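Local coordinates for protein thiol-disulfide isomerase and thioredoxins (Corynebacterium glutamicum, PDB 3LOR) that probably acts as a thioredoxin-fold oxidoreductase or isomerase of thiols and disulfides, and can bind calcium, at residues D13-V18 with D101-G106. Numbering follows the deposited sequence.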
loop_
_atom_site.group_PDB
_atom_site.type_symbol
_atom_site.label_atom_id
_atom_site.label_comp_id
_atom_site.label_asym_id
_atom_site.label_seq_id
_atom_site.Cartn_x
_atom_site.Cartn_y
_atom_site.Cartn_z
ATOM N N ASP A 13 31.749 -4.784 -14.803
ATOM C CA ASP A 13 32.252 -5.611 -15.877
ATOM C C ASP A 13 31.053 -5.996 -16.701
ATOM O O ASP A 13 30.230 -6.726 -16.259
ATOM C CB ASP A 13 32.955 -6.874 -15.385
ATOM C CG ASP A 13 34.123 -6.621 -14.461
ATOM O OD1 ASP A 13 34.917 -5.719 -14.633
ATOM O OD2 ASP A 13 34.252 -7.391 -13.533
ATOM N N VAL A 14 30.964 -5.484 -17.910
ATOM C CA VAL A 14 29.766 -5.635 -18.709
ATOM C C VAL A 14 29.913 -6.430 -19.993
ATOM O O VAL A 14 30.705 -6.095 -20.816
ATOM C CB VAL A 14 29.298 -4.256 -19.100
ATOM C CG1 VAL A 14 28.149 -4.285 -19.990
ATOM C CG2 VAL A 14 29.092 -3.438 -17.918
ATOM N N GLN A 15 29.145 -7.488 -20.169
ATOM C CA GLN A 15 29.096 -8.142 -21.459
ATOM C C GLN A 15 28.473 -7.298 -22.554
ATOM O O GLN A 15 29.014 -7.208 -23.617
ATOM C CB GLN A 15 28.426 -9.499 -21.363
ATOM C CG GLN A 15 27.965 -10.113 -22.650
ATOM C CD GLN A 15 27.340 -11.468 -22.466
ATOM O OE1 GLN A 15 26.229 -11.585 -22.054
ATOM N NE2 GLN A 15 28.064 -12.492 -22.782
ATOM N N GLU A 16 27.341 -6.687 -22.297
ATOM C CA GLU A 16 26.765 -5.771 -23.250
ATOM C C GLU A 16 25.769 -4.809 -22.637
ATOM O O GLU A 16 25.201 -5.095 -21.627
ATOM C CB GLU A 16 26.089 -6.549 -24.365
ATOM C CG GLU A 16 25.075 -7.514 -23.866
ATOM C CD GLU A 16 24.502 -8.379 -24.931
ATOM O OE1 GLU A 16 24.896 -9.548 -24.994
ATOM O OE2 GLU A 16 23.645 -7.905 -25.689
ATOM N N TRP A 17 25.555 -3.684 -23.288
ATOM C CA TRP A 17 24.516 -2.773 -22.897
ATOM C C TRP A 17 23.308 -2.945 -23.816
ATOM O O TRP A 17 23.345 -2.714 -24.971
ATOM C CB TRP A 17 25.007 -1.347 -22.919
ATOM C CG TRP A 17 26.005 -0.939 -21.925
ATOM C CD1 TRP A 17 27.336 -1.037 -22.036
ATOM C CD2 TRP A 17 25.759 -0.313 -20.683
ATOM N NE1 TRP A 17 27.940 -0.536 -20.950
ATOM C CE2 TRP A 17 26.989 -0.072 -20.096
ATOM C CE3 TRP A 17 24.613 0.054 -20.003
ATOM C CZ2 TRP A 17 27.105 0.520 -18.868
ATOM C CZ3 TRP A 17 24.726 0.628 -18.831
ATOM C CH2 TRP A 17 25.956 0.853 -18.252
ATOM N N VAL A 18 22.253 -3.443 -23.250
ATOM C CA VAL A 18 21.082 -3.880 -23.952
ATOM C C VAL A 18 20.170 -2.867 -24.640
ATOM O O VAL A 18 19.611 -3.152 -25.653
ATOM C CB VAL A 18 20.324 -4.843 -23.085
ATOM C CG1 VAL A 18 18.909 -4.668 -23.232
ATOM C CG2 VAL A 18 20.761 -6.235 -23.388
ATOM N N ASP A 101 25.727 -8.214 -16.807
ATOM C CA ASP A 101 26.929 -8.549 -16.073
ATOM C C ASP A 101 27.720 -9.607 -16.840
ATOM O O ASP A 101 27.182 -10.552 -17.295
ATOM C CB ASP A 101 26.505 -9.023 -14.673
ATOM C CG ASP A 101 27.657 -9.164 -13.677
ATOM O OD1 ASP A 101 28.792 -8.949 -14.024
ATOM O OD2 ASP A 101 27.397 -9.547 -12.549
HETATM N N MSE A 102 29.005 -9.416 -16.999
HETATM C CA MSE A 102 29.808 -10.329 -17.757
HETATM C C MSE A 102 29.886 -11.671 -17.107
HETATM O O MSE A 102 30.194 -11.805 -15.961
HETATM C CB MSE A 102 31.207 -9.783 -17.901
HETATM C CG MSE A 102 32.177 -10.738 -18.581
HETATM SE SE MSE A 102 31.878 -10.766 -20.428
HETATM C CE MSE A 102 32.714 -9.179 -20.733
ATOM N N PRO A 103 29.552 -12.668 -17.870
ATOM C CA PRO A 103 29.616 -14.031 -17.406
ATOM C C PRO A 103 31.050 -14.517 -17.301
ATOM O O PRO A 103 31.894 -14.060 -18.015
ATOM C CB PRO A 103 28.862 -14.769 -18.472
ATOM C CG PRO A 103 28.940 -13.969 -19.568
ATOM C CD PRO A 103 28.959 -12.594 -19.188
ATOM N N ARG A 104 31.293 -15.409 -16.372
ATOM C CA ARG A 104 32.574 -16.050 -16.195
ATOM C C ARG A 104 32.481 -17.488 -16.652
ATOM O O ARG A 104 31.627 -18.209 -16.235
ATOM C CB ARG A 104 32.996 -16.020 -14.734
ATOM C CG ARG A 104 33.275 -14.675 -14.152
ATOM C CD ARG A 104 32.970 -14.659 -12.696
ATOM N NE ARG A 104 33.857 -15.515 -11.973
ATOM C CZ ARG A 104 33.533 -16.365 -11.023
ATOM N NH1 ARG A 104 32.316 -16.495 -10.600
ATOM N NH2 ARG A 104 34.479 -17.074 -10.471
ATOM N N GLU A 105 33.387 -17.905 -17.503
ATOM C CA GLU A 105 33.291 -19.218 -18.090
ATOM C C GLU A 105 33.380 -20.328 -17.078
ATOM O O GLU A 105 34.264 -20.397 -16.292
ATOM C CB GLU A 105 34.385 -19.412 -19.118
ATOM N N GLY A 106 32.410 -21.202 -17.134
ATOM C CA GLY A 106 32.347 -22.331 -16.262
ATOM C C GLY A 106 31.664 -22.109 -14.953
ATOM O O GLY A 106 31.456 -23.030 -14.247
#
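Met102 N donates a nearly straight hydrogen bond (163°) to Asp13 O at 3.0 Å, the donor standing above the carbonyl plane. Beside this bond Val14 and Asp101 form an antiparallel non-hydrogen-bonded pair whose side chains diverge. Asp101 OD1 lies 3.5 Å from Asp13 O, but both are acceptors and no bond forms; the carboxylate of this buried residue is instead held by helix 111-115 and Ser72. With CG anti to the backbone N (chi1 -169°), the short aspartate offers OD1 to Thr112 N and OD2 to Met113 N and Ser72 OG. Met102, present as selenomethionine, bends at chi2 and chi3 over the corner at Gln15: SE rests 3.8 Å from Gln15 CB, and CE sits 3.7 Å from Val14 O, a fit open to a flexible, unbranched chain. Extended beyond CG, the long Gln15 crosses Pro103 at about a right angle, its amide packing by van der Waals contact on the firm apolar ring (NE2 to CG 3.6 Å). Asp13 OD2 hydrogen-bonds with Ser111 OG and OD1 forms a salt bridge with Lys115 NZ; with Glu11 and Leu12 it belongs to a calcium site, empty in this chain. Here strand 98-101, paired with the start of strand 14-17, leaves the edge of a thioredoxin-like mixed sheet for the loop to helix 111-115.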